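Local coordinates for protein predicted ATPase of the ABC class (Vibrio vulnificus, PDB 5D6A) that binds the ATP analogue AMP-PNP and probably hydrolyses ATP, as expected of an ABC-class ATPase, at residues A70-L84 and F133-L146. Residues are numbered along the deposited sequence; the frame is centred on the assembly and turned at random.
Sequences ASRFRAFRAWSLTGL and FTEEGIELRFRVNL
Ser71, Phe73, Ala75 and Arg77 pair with Val144, Phe142, Leu140 and Ile138 through backbone hydrogen bonds between antiparallel strands 71-78 and 137-144. Phe73 N to Phe142 O is 2.8 Å; the Ser71 N to Val144 O bond is weak.

Arg72, Arg74, Glu139, Arg141 and Arg143 share one face of the sheet. Glu139 OE2 takes two salt bridges, from Arg74 NH1 at 2.9 Å and Arg141 NE at 3.0 Å. The donors come from opposite faces of the carboxylate. Glu139 CG lies anti to the backbone N (chi1 179°), and the extended chain carries OE2 out to both arginines. Arg74 also salt-bridges Asp60, and Arg141 NH1 hydrogen-bonds His548 O. Arg72 and Arg143 run side by side, and both guanidinium groups salt-bridge Asp550.

The two strands are inner strands of an antiparallel sheet in the N-terminal region of this ABC-class ATPase. Strand 56-61 adds to the far edge of 71-78, and helix 155-172 packs on Ala75, Leu140 and Phe142.

Apolar contacts lie on the face of Phe73, Ala75, Leu140, Phe142 and Val144. Val144 CG2 makes a CH-pi contact over the Phe73 ring, 3.7 Å from its centroid.

Trp79 covers the turn before Gly137. Trp79 NE1 donates in the ring plane to Thr134 O at 3.0 Å. Gly137 CA and Ile138 CG1 make CH-pi contacts over one indole face, and Trp79 CH2 reaches over the Phe133 ring, 3.4 Å from Phe133 CD1.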
ATOM      1  N   ALA A  70     -12.648  20.734  -6.356  1.00 53.10           N
ATOM      2  CA  ALA A  70     -13.226  22.052  -6.070  1.00 51.63           C
ATOM      3  C   ALA A  70     -12.383  23.228  -6.563  1.00 49.76           C
ATOM      4  O   ALA A  70     -11.165  23.124  -6.706  1.00 49.02           O
ATOM      5  CB  ALA A  70     -13.499  22.191  -4.579  1.00 50.33           C
ATOM      6  N   SER A  71     -13.053  24.346  -6.820  1.00 49.54           N
ATOM      7  CA  SER A  71     -12.390  25.557  -7.290  1.00 49.51           C
ATOM      8  C   SER A  71     -11.492  26.125  -6.202  1.00 47.39           C
ATOM      9  O   SER A  71     -11.872  26.154  -5.033  1.00 46.90           O
ATOM     10  CB  SER A  71     -13.418  26.610  -7.706  1.00 50.72           C
ATOM     11  OG  SER A  71     -14.205  26.153  -8.787  1.00 52.27           O
ATOM     12  N   ARG A  72     -10.307  26.581  -6.601  1.00 46.44           N
ATOM     13  CA  ARG A  72      -9.330  27.133  -5.669  1.00 44.34           C
ATOM     14  C   ARG A  72      -9.543  28.629  -5.429  1.00 44.50           C
ATOM     15  O   ARG A  72      -9.738  29.402  -6.372  1.00 45.60           O
ATOM     16  CB  ARG A  72      -7.913  26.909  -6.195  1.00 43.97           C
ATOM     17  CG  ARG A  72      -7.549  25.456  -6.457  1.00 43.92           C
ATOM     18  CD  ARG A  72      -6.100  25.357  -6.896  1.00 43.89           C
ATOM     19  NE  ARG A  72      -5.674  23.992  -7.209  1.00 44.81           N
ATOM     20  CZ  ARG A  72      -5.224  23.103  -6.323  1.00 43.63           C
ATOM     21  NH1 ARG A  72      -5.154  23.398  -5.027  1.00 42.01           N
ATOM     22  NH2 ARG A  72      -4.853  21.898  -6.735  1.00 44.39           N
ATOM     23  N   PHE A  73      -9.504  29.015  -4.154  1.00 43.09           N
ATOM     24  CA  PHE A  73      -9.674  30.401  -3.719  1.00 42.96           C
ATOM     25  C   PHE A  73      -8.526  30.812  -2.800  1.00 40.91           C
ATOM     26  O   PHE A  73      -7.867  29.965  -2.202  1.00 39.56           O
ATOM     27  CB  PHE A  73     -10.988  30.557  -2.945  1.00 44.11           C
ATOM     28  CG  PHE A  73     -12.213  30.651  -3.812  1.00 46.39           C
ATOM     29  CD1 PHE A  73     -12.610  29.588  -4.613  1.00 47.00           C
ATOM     30  CD2 PHE A  73     -13.009  31.791  -3.775  1.00 48.04           C
ATOM     31  CE1 PHE A  73     -13.750  29.680  -5.394  1.00 48.99           C
ATOM     32  CE2 PHE A  73     -14.156  31.883  -4.548  1.00 49.68           C
ATOM     33  CZ  PHE A  73     -14.527  30.826  -5.359  1.00 50.32           C
ATOM     34  N   ARG A  74      -8.291  32.116  -2.701  1.00 40.96           N
ATOM     35  CA  ARG A  74      -7.270  32.661  -1.809  1.00 41.08           C
ATOM     36  C   ARG A  74      -7.774  33.976  -1.252  1.00 42.31           C
ATOM     37  O   ARG A  74      -8.507  34.696  -1.926  1.00 44.00           O
ATOM     38  CB  ARG A  74      -5.933  32.881  -2.520  1.00 42.17           C
ATOM     39  CG  ARG A  74      -5.293  31.612  -3.058  1.00 41.90           C
ATOM     40  CD  ARG A  74      -3.900  31.855  -3.620  1.00 42.68           C
ATOM     41  NE  ARG A  74      -3.890  32.821  -4.722  1.00 44.68           N
ATOM     42  CZ  ARG A  74      -3.570  34.112  -4.616  1.00 46.36           C
ATOM     43  NH1 ARG A  74      -3.193  34.640  -3.455  1.00 46.32           N
ATOM     44  NH2 ARG A  74      -3.608  34.882  -5.696  1.00 49.12           N
ATOM     45  N   ALA A  75      -7.388  34.287  -0.021  1.00 42.22           N
ATOM     46  CA  ALA A  75      -7.808  35.527   0.620  1.00 43.71           C
ATOM     47  C   ALA A  75      -6.635  36.150   1.354  1.00 44.60           C
ATOM     48  O   ALA A  75      -5.869  35.452   2.013  1.00 43.58           O
ATOM     49  CB  ALA A  75      -8.954  35.266   1.580  1.00 43.28           C
ATOM     50  N   PHE A  76      -6.507  37.468   1.245  1.00 47.06           N
ATOM     51  CA  PHE A  76      -5.415  38.183   1.892  1.00 48.22           C
ATOM     52  C   PHE A  76      -5.915  39.227   2.881  1.00 48.95           C
ATOM     53  O   PHE A  76      -6.880  39.933   2.608  1.00 49.35           O
ATOM     54  CB  PHE A  76      -4.528  38.848   0.837  1.00 50.26           C
ATOM     55  CG  PHE A  76      -3.480  39.749   1.416  1.00 51.85           C
ATOM     56  CD1 PHE A  76      -2.304  39.224   1.929  1.00 50.83           C
ATOM     57  CD2 PHE A  76      -3.672  41.125   1.451  1.00 55.08           C
ATOM     58  CE1 PHE A  76      -1.337  40.053   2.469  1.00 53.35           C
ATOM     59  CE2 PHE A  76      -2.712  41.959   1.988  1.00 57.17           C
ATOM     60  CZ  PHE A  76      -1.541  41.423   2.497  1.00 56.58           C
ATOM     61  N   ARG A  77      -5.241  39.316   4.028  1.00 49.68           N
ATOM     62  CA  ARG A  77      -5.578  40.292   5.059  1.00 52.05           C
ATOM     63  C   ARG A  77      -4.340  40.942   5.652  1.00 52.98           C
ATOM     64  O   ARG A  77      -3.501  40.255   6.231  1.00 53.25           O
ATOM     65  CB  ARG A  77      -6.357  39.652   6.199  1.00 52.22           C
ATOM     66  CG  ARG A  77      -7.707  39.085   5.818  1.00 52.65           C
ATOM     67  CD  ARG A  77      -8.613  39.143   7.031  1.00 55.11           C
ATOM     68  NE  ARG A  77      -8.922  40.536   7.374  1.00 60.12           N
ATOM     69  CZ  ARG A  77      -9.565  40.932   8.470  1.00 62.87           C
ATOM     70  NH1 ARG A  77      -9.795  42.225   8.669  1.00 65.48           N
ATOM     71  NH2 ARG A  77      -9.975  40.049   9.374  1.00 63.47           N
ATOM     72  N   ALA A  78      -4.247  42.266   5.536  1.00 55.40           N
ATOM     73  CA  ALA A  78      -3.115  43.019   6.075  1.00 56.48           C
ATOM     74  C   ALA A  78      -3.115  42.970   7.600  1.00 56.07           C
ATOM     75  O   ALA A  78      -4.174  42.994   8.220  1.00 56.28           O
ATOM     76  CB  ALA A  78      -3.167  44.460   5.592  1.00 59.75           C
ATOM     77  N   TRP A  79      -1.924  42.917   8.195  1.00 56.34           N
ATOM     78  CA  TRP A  79      -1.776  42.831   9.658  1.00 57.34           C
ATOM     79  C   TRP A  79      -2.504  43.918  10.461  1.00 61.03           C
ATOM     80  O   TRP A  79      -2.832  43.709  11.629  1.00 62.13           O
ATOM     81  CB  TRP A  79      -0.296  42.857  10.059  1.00 57.99           C
ATOM     82  CG  TRP A  79       0.497  41.686   9.591  1.00 55.87           C
ATOM     83  CD1 TRP A  79       1.379  41.654   8.554  1.00 56.07           C
ATOM     84  CD2 TRP A  79       0.481  40.368  10.147  1.00 52.87           C
ATOM     85  NE1 TRP A  79       1.916  40.396   8.427  1.00 53.63           N
ATOM     86  CE2 TRP A  79       1.380  39.587   9.395  1.00 51.48           C
ATOM     87  CE3 TRP A  79      -0.209  39.770  11.208  1.00 51.72           C
ATOM     88  CZ2 TRP A  79       1.610  38.239   9.669  1.00 49.28           C
ATOM     89  CZ3 TRP A  79       0.019  38.429  11.479  1.00 49.36           C
ATOM     90  CH2 TRP A  79       0.922  37.681  10.714  1.00 48.16           C
ATOM     91  N   SER A  80      -2.739  45.074   9.849  1.00 64.13           N
ATOM     92  CA  SER A  80      -3.400  46.184  10.541  1.00 67.61           C
ATOM     93  C   SER A  80      -4.838  45.878  10.957  1.00 66.78           C
ATOM     94  O   SER A  80      -5.289  46.307  12.021  1.00 68.73           O
ATOM     95  CB  SER A  80      -3.401  47.427   9.652  1.00 70.58           C
ATOM     96  OG  SER A  80      -2.083  47.774   9.274  1.00 72.46           O
ATOM     97  N   LEU A  81      -5.541  45.123  10.121  1.00 63.92           N
ATOM     98  CA  LEU A  81      -6.947  44.803  10.354  1.00 63.12           C
ATOM     99  C   LEU A  81      -7.185  43.523  11.161  1.00 60.51           C
ATOM    100  O   LEU A  81      -8.335  43.177  11.439  1.00 60.33           O
ATOM    101  CB  LEU A  81      -7.645  44.660   8.999  1.00 62.33           C
ATOM    102  CG  LEU A  81      -7.387  45.787   7.991  1.00 64.81           C
ATOM    103  CD1 LEU A  81      -8.086  45.494   6.673  1.00 64.14           C
ATOM    104  CD2 LEU A  81      -7.816  47.136   8.552  1.00 68.61           C
ATOM    105  N   THR A  82      -6.110  42.838  11.553  1.00 58.92           N
ATOM    106  CA  THR A  82      -6.221  41.558  12.264  1.00 56.51           C
ATOM    107  C   THR A  82      -5.982  41.603  13.772  1.00 57.51           C
ATOM    108  O   THR A  82      -6.566  40.815  14.514  1.00 55.81           O
ATOM    109  CB  THR A  82      -5.223  40.537  11.682  1.00 54.22           C
ATOM    110  OG1 THR A  82      -3.883  41.006  11.878  1.00 54.28           O
ATOM    111  CG2 THR A  82      -5.473  40.325  10.191  1.00 53.86           C
ATOM    112  N   GLY A  83      -5.118  42.508  14.223  1.00 60.88           N
ATOM    113  CA  GLY A  83      -4.778  42.594  15.644  1.00 62.37           C
ATOM    114  C   GLY A  83      -3.840  41.461  16.045  1.00 60.29           C
ATOM    115  O   GLY A  83      -3.819  41.039  17.203  1.00 59.58           O
ATOM    116  N   LEU A  84      -3.066  40.969  15.076  1.00 58.75           N
ATOM    117  CA  LEU A  84      -2.121  39.873  15.297  1.00 57.05           C
ATOM    118  C   LEU A  84      -0.717  40.215  14.783  1.00 58.22           C
ATOM    119  O   LEU A  84       0.083  39.318  14.511  1.00 56.30           O
ATOM    120  CB  LEU A  84      -2.629  38.599  14.608  1.00 54.27           C
ATOM    121  CG  LEU A  84      -3.968  38.033  15.093  1.00 53.44           C
ATOM    122  CD1 LEU A  84      -4.440  36.905  14.190  1.00 50.47           C
ATOM    123  CD2 LEU A  84      -3.868  37.557  16.534  1.00 53.78           C
ATOM    124  N   PHE A 133       2.155  33.523   6.235  1.00 44.75           N
ATOM    125  CA  PHE A 133       2.443  34.870   6.737  1.00 47.34           C
ATOM    126  C   PHE A 133       3.475  35.531   5.841  1.00 50.24           C
ATOM    127  O   PHE A 133       4.342  34.869   5.276  1.00 51.33           O
ATOM    128  CB  PHE A 133       2.995  34.901   8.175  1.00 46.81           C
ATOM    129  CG  PHE A 133       2.027  34.455   9.239  1.00 45.10           C
ATOM    130  CD1 PHE A 133       0.667  34.705   9.134  1.00 44.55           C
ATOM    131  CD2 PHE A 133       2.506  33.898  10.415  1.00 45.06           C
ATOM    132  CE1 PHE A 133      -0.203  34.316  10.141  1.00 43.95           C
ATOM    133  CE2 PHE A 133       1.641  33.522  11.431  1.00 44.20           C
ATOM    134  CZ  PHE A 133       0.285  33.728  11.291  1.00 43.15           C
ATOM    135  N   THR A 134       3.367  36.849   5.725  1.00 55.25           N
ATOM    136  CA  THR A 134       4.299  37.657   4.949  1.00 59.44           C
ATOM    137  C   THR A 134       4.505  38.932   5.750  1.00 63.61           C
ATOM    138  O   THR A 134       4.032  39.036   6.881  1.00 63.34           O
ATOM    139  CB  THR A 134       3.742  38.004   3.554  1.00 59.52           C
ATOM    140  OG1 THR A 134       2.598  38.856   3.686  1.00 60.07           O
ATOM    141  CG2 THR A 134       3.351  36.742   2.798  1.00 57.56           C
ATOM    142  N   GLU A 135       5.210  39.899   5.181  1.00 70.28           N
ATOM    143  CA  GLU A 135       5.406  41.172   5.863  1.00 75.83           C
ATOM    144  C   GLU A 135       4.134  42.011   5.733  1.00 73.74           C
ATOM    145  O   GLU A 135       3.803  42.790   6.628  1.00 73.48           O
ATOM    146  CB  GLU A 135       6.610  41.925   5.288  1.00 84.08           C
ATOM    147  CG  GLU A 135       7.944  41.209   5.478  1.00 88.90           C
ATOM    148  CD  GLU A 135       8.330  41.039   6.941  1.00 92.94           C
ATOM    149  OE1 GLU A 135       9.091  40.093   7.247  1.00 95.49           O
ATOM    150  OE2 GLU A 135       7.870  41.841   7.786  1.00 95.00           O
ATOM    151  N   GLU A 136       3.413  41.821   4.627  1.00 71.20           N
ATOM    152  CA  GLU A 136       2.189  42.573   4.363  1.00 69.95           C
ATOM    153  C   GLU A 136       1.013  42.066   5.195  1.00 64.92           C
ATOM    154  O   GLU A 136       0.281  42.861   5.782  1.00 65.76           O
ATOM    155  CB  GLU A 136       1.808  42.516   2.874  1.00 71.38           C
ATOM    156  CG  GLU A 136       2.843  43.069   1.902  1.00 75.24           C
ATOM    157  CD  GLU A 136       4.066  42.182   1.741  1.00 75.90           C
ATOM    158  OE1 GLU A 136       4.054  41.031   2.231  1.00 72.95           O
ATOM    159  OE2 GLU A 136       5.043  42.635   1.106  1.00 80.88           O
ATOM    160  N   GLY A 137       0.825  40.750   5.244  1.00 59.21           N
ATOM    161  CA  GLY A 137      -0.292  40.194   6.000  1.00 55.05           C
ATOM    162  C   GLY A 137      -0.442  38.686   5.972  1.00 50.39           C
ATOM    163  O   GLY A 137       0.471  37.951   5.591  1.00 48.72           O
ATOM    164  N   ILE A 138      -1.622  38.237   6.388  1.00 47.50           N
ATOM    165  CA  ILE A 138      -1.950  36.822   6.449  1.00 44.50           C
ATOM    166  C   ILE A 138      -2.653  36.393   5.165  1.00 43.98           C
ATOM    167  O   ILE A 138      -3.546  37.090   4.678  1.00 44.89           O
ATOM    168  CB  ILE A 138      -2.880  36.534   7.645  1.00 42.96           C
ATOM    169  CG1 ILE A 138      -2.267  37.088   8.937  1.00 44.05           C
ATOM    170  CG2 ILE A 138      -3.156  35.043   7.767  1.00 40.69           C
ATOM    171  CD1 ILE A 138      -3.133  36.908  10.164  1.00 43.70           C
ATOM    172  N   GLU A 139      -2.248  35.250   4.616  1.00 42.17           N
ATOM    173  CA  GLU A 139      -2.868  34.727   3.402  1.00 41.98           C
ATOM    174  C   GLU A 139      -3.493  33.362   3.662  1.00 39.88           C
ATOM    175  O   GLU A 139      -2.863  32.481   4.249  1.00 38.71           O
ATOM    176  CB  GLU A 139      -1.857  34.632   2.253  1.00 42.81           C
ATOM    177  CG  GLU A 139      -2.454  34.065   0.969  1.00 43.24           C
ATOM    178  CD  GLU A 139      -1.482  34.037  -0.195  1.00 45.53           C
ATOM    179  OE1 GLU A 139      -0.395  34.647  -0.099  1.00 48.28           O
ATOM    180  OE2 GLU A 139      -1.815  33.404  -1.219  1.00 45.37           O
ATOM    181  N   LEU A 140      -4.739  33.204   3.221  1.00 39.45           N
ATOM    182  CA  LEU A 140      -5.472  31.957   3.366  1.00 38.32           C
ATOM    183  C   LEU A 140      -5.679  31.346   1.997  1.00 38.32           C
ATOM    184  O   LEU A 140      -5.986  32.056   1.036  1.00 39.14           O
ATOM    185  CB  LEU A 140      -6.841  32.202   3.994  1.00 38.68           C
ATOM    186  CG  LEU A 140      -6.873  32.913   5.341  1.00 39.19           C
ATOM    187  CD1 LEU A 140      -8.319  33.090   5.773  1.00 39.44           C
ATOM    188  CD2 LEU A 140      -6.075  32.152   6.390  1.00 38.15           C
ATOM    189  N   ARG A 141      -5.512  30.033   1.911  1.00 36.74           N
ATOM    190  CA  ARG A 141      -5.717  29.311   0.668  1.00 36.92           C
ATOM    191  C   ARG A 141      -6.642  28.144   0.957  1.00 36.48           C
ATOM    192  O   ARG A 141      -6.415  27.384   1.899  1.00 35.81           O
ATOM    193  CB  ARG A 141      -4.395  28.830   0.090  1.00 37.19           C
ATOM    194  CG  ARG A 141      -3.429  29.956  -0.234  1.00 38.12           C
ATOM    195  CD  ARG A 141      -2.224  29.426  -0.985  1.00 38.73           C
ATOM    196  NE  ARG A 141      -1.261  30.472  -1.301  1.00 39.64           N
ATOM    197  CZ  ARG A 141      -0.079  30.252  -1.868  1.00 40.74           C
ATOM    198  NH1 ARG A 141       0.302  29.017  -2.182  1.00 40.45           N
ATOM    199  NH2 ARG A 141       0.731  31.270  -2.114  1.00 42.60           N
ATOM    200  N   PHE A 142      -7.683  28.008   0.143  1.00 37.34           N
ATOM    201  CA  PHE A 142      -8.686  26.975   0.347  1.00 38.20           C
ATOM    202  C   PHE A 142      -9.481  26.714  -0.928  1.00 40.22           C
ATOM    203  O   PHE A 142      -9.262  27.364  -1.951  1.00 40.88           O
ATOM    204  CB  PHE A 142      -9.627  27.416   1.476  1.00 37.93           C
ATOM    205  CG  PHE A 142     -10.183  28.796   1.285  1.00 38.43           C
ATOM    206  CD1 PHE A 142      -9.495  29.903   1.759  1.00 38.24           C
ATOM    207  CD2 PHE A 142     -11.381  28.991   0.614  1.00 39.86           C
ATOM    208  CE1 PHE A 142      -9.995  31.180   1.576  1.00 39.63           C
ATOM    209  CE2 PHE A 142     -11.887  30.265   0.427  1.00 40.91           C
ATOM    210  CZ  PHE A 142     -11.191  31.361   0.908  1.00 41.00           C
ATOM    211  N   ARG A 143     -10.402  25.756  -0.855  1.00 41.99           N
ATOM    212  CA  ARG A 143     -11.245  25.400  -1.991  1.00 44.34           C
ATOM    213  C   ARG A 143     -12.708  25.749  -1.732  1.00 44.76           C
ATOM    214  O   ARG A 143     -13.136  25.867  -0.584  1.00 44.46           O
ATOM    215  CB  ARG A 143     -11.134  23.906  -2.279  1.00 46.01           C
ATOM    216  CG  ARG A 143      -9.750  23.428  -2.682  1.00 47.05           C
ATOM    217  CD  ARG A 143      -9.774  21.920  -2.864  1.00 50.27           C
ATOM    218  NE  ARG A 143      -8.510  21.362  -3.346  1.00 52.47           N
ATOM    219  CZ  ARG A 143      -8.191  21.178  -4.630  1.00 54.73           C
ATOM    220  NH1 ARG A 143      -9.035  21.517  -5.605  1.00 55.76           N
ATOM    221  NH2 ARG A 143      -7.012  20.652  -4.942  1.00 54.95           N
ATOM    222  N   VAL A 144     -13.463  25.921  -2.814  1.00 45.61           N
ATOM    223  CA  VAL A 144     -14.892  26.224  -2.739  1.00 47.03           C
ATOM    224  C   VAL A 144     -15.618  25.444  -3.832  1.00 49.03           C
ATOM    225  O   VAL A 144     -15.472  25.743  -5.016  1.00 50.32           O
ATOM    226  CB  VAL A 144     -15.181  27.730  -2.913  1.00 47.38           C
ATOM    227  CG1 VAL A 144     -16.683  27.995  -2.938  1.00 48.72           C
ATOM    228  CG2 VAL A 144     -14.511  28.535  -1.808  1.00 46.51           C
ATOM    229  N   ASN A 145     -16.389  24.440  -3.432  1.00 50.02           N
ATOM    230  CA  ASN A 145     -17.135  23.628  -4.380  1.00 52.20           C
ATOM    231  C   ASN A 145     -18.356  24.408  -4.872  1.00 54.66           C
ATOM    232  O   ASN A 145     -19.370  24.496  -4.179  1.00 56.27           O
ATOM    233  CB  ASN A 145     -17.551  22.305  -3.730  1.00 52.27           C
ATOM    234  CG  ASN A 145     -18.152  21.328  -4.719  1.00 54.14           C
ATOM    235  OD1 ASN A 145     -18.286  21.623  -5.906  1.00 55.61           O
ATOM    236  ND2 ASN A 145     -18.510  20.149  -4.234  1.00 55.26           N
ATOM    237  N   LEU A 146     -18.243  24.977  -6.070  1.00 56.46           N
ATOM    238  CA  LEU A 146     -19.318  25.781  -6.657  1.00 59.67           C
ATOM    239  C   LEU A 146     -20.557  24.928  -6.963  1.00 63.86           C
ATOM    240  O   LEU A 146     -20.451  23.900  -7.635  1.00 65.48           O
ATOM    241  CB  LEU A 146     -18.815  26.485  -7.922  1.00 59.70           C
ATOM    242  CG  LEU A 146     -17.617  27.424  -7.716  1.00 57.15           C
ATOM    243  CD1 LEU A 146     -17.119  27.968  -9.044  1.00 58.01           C
ATOM    244  CD2 LEU A 146     -17.968  28.566  -6.773  1.00 56.39           C
TER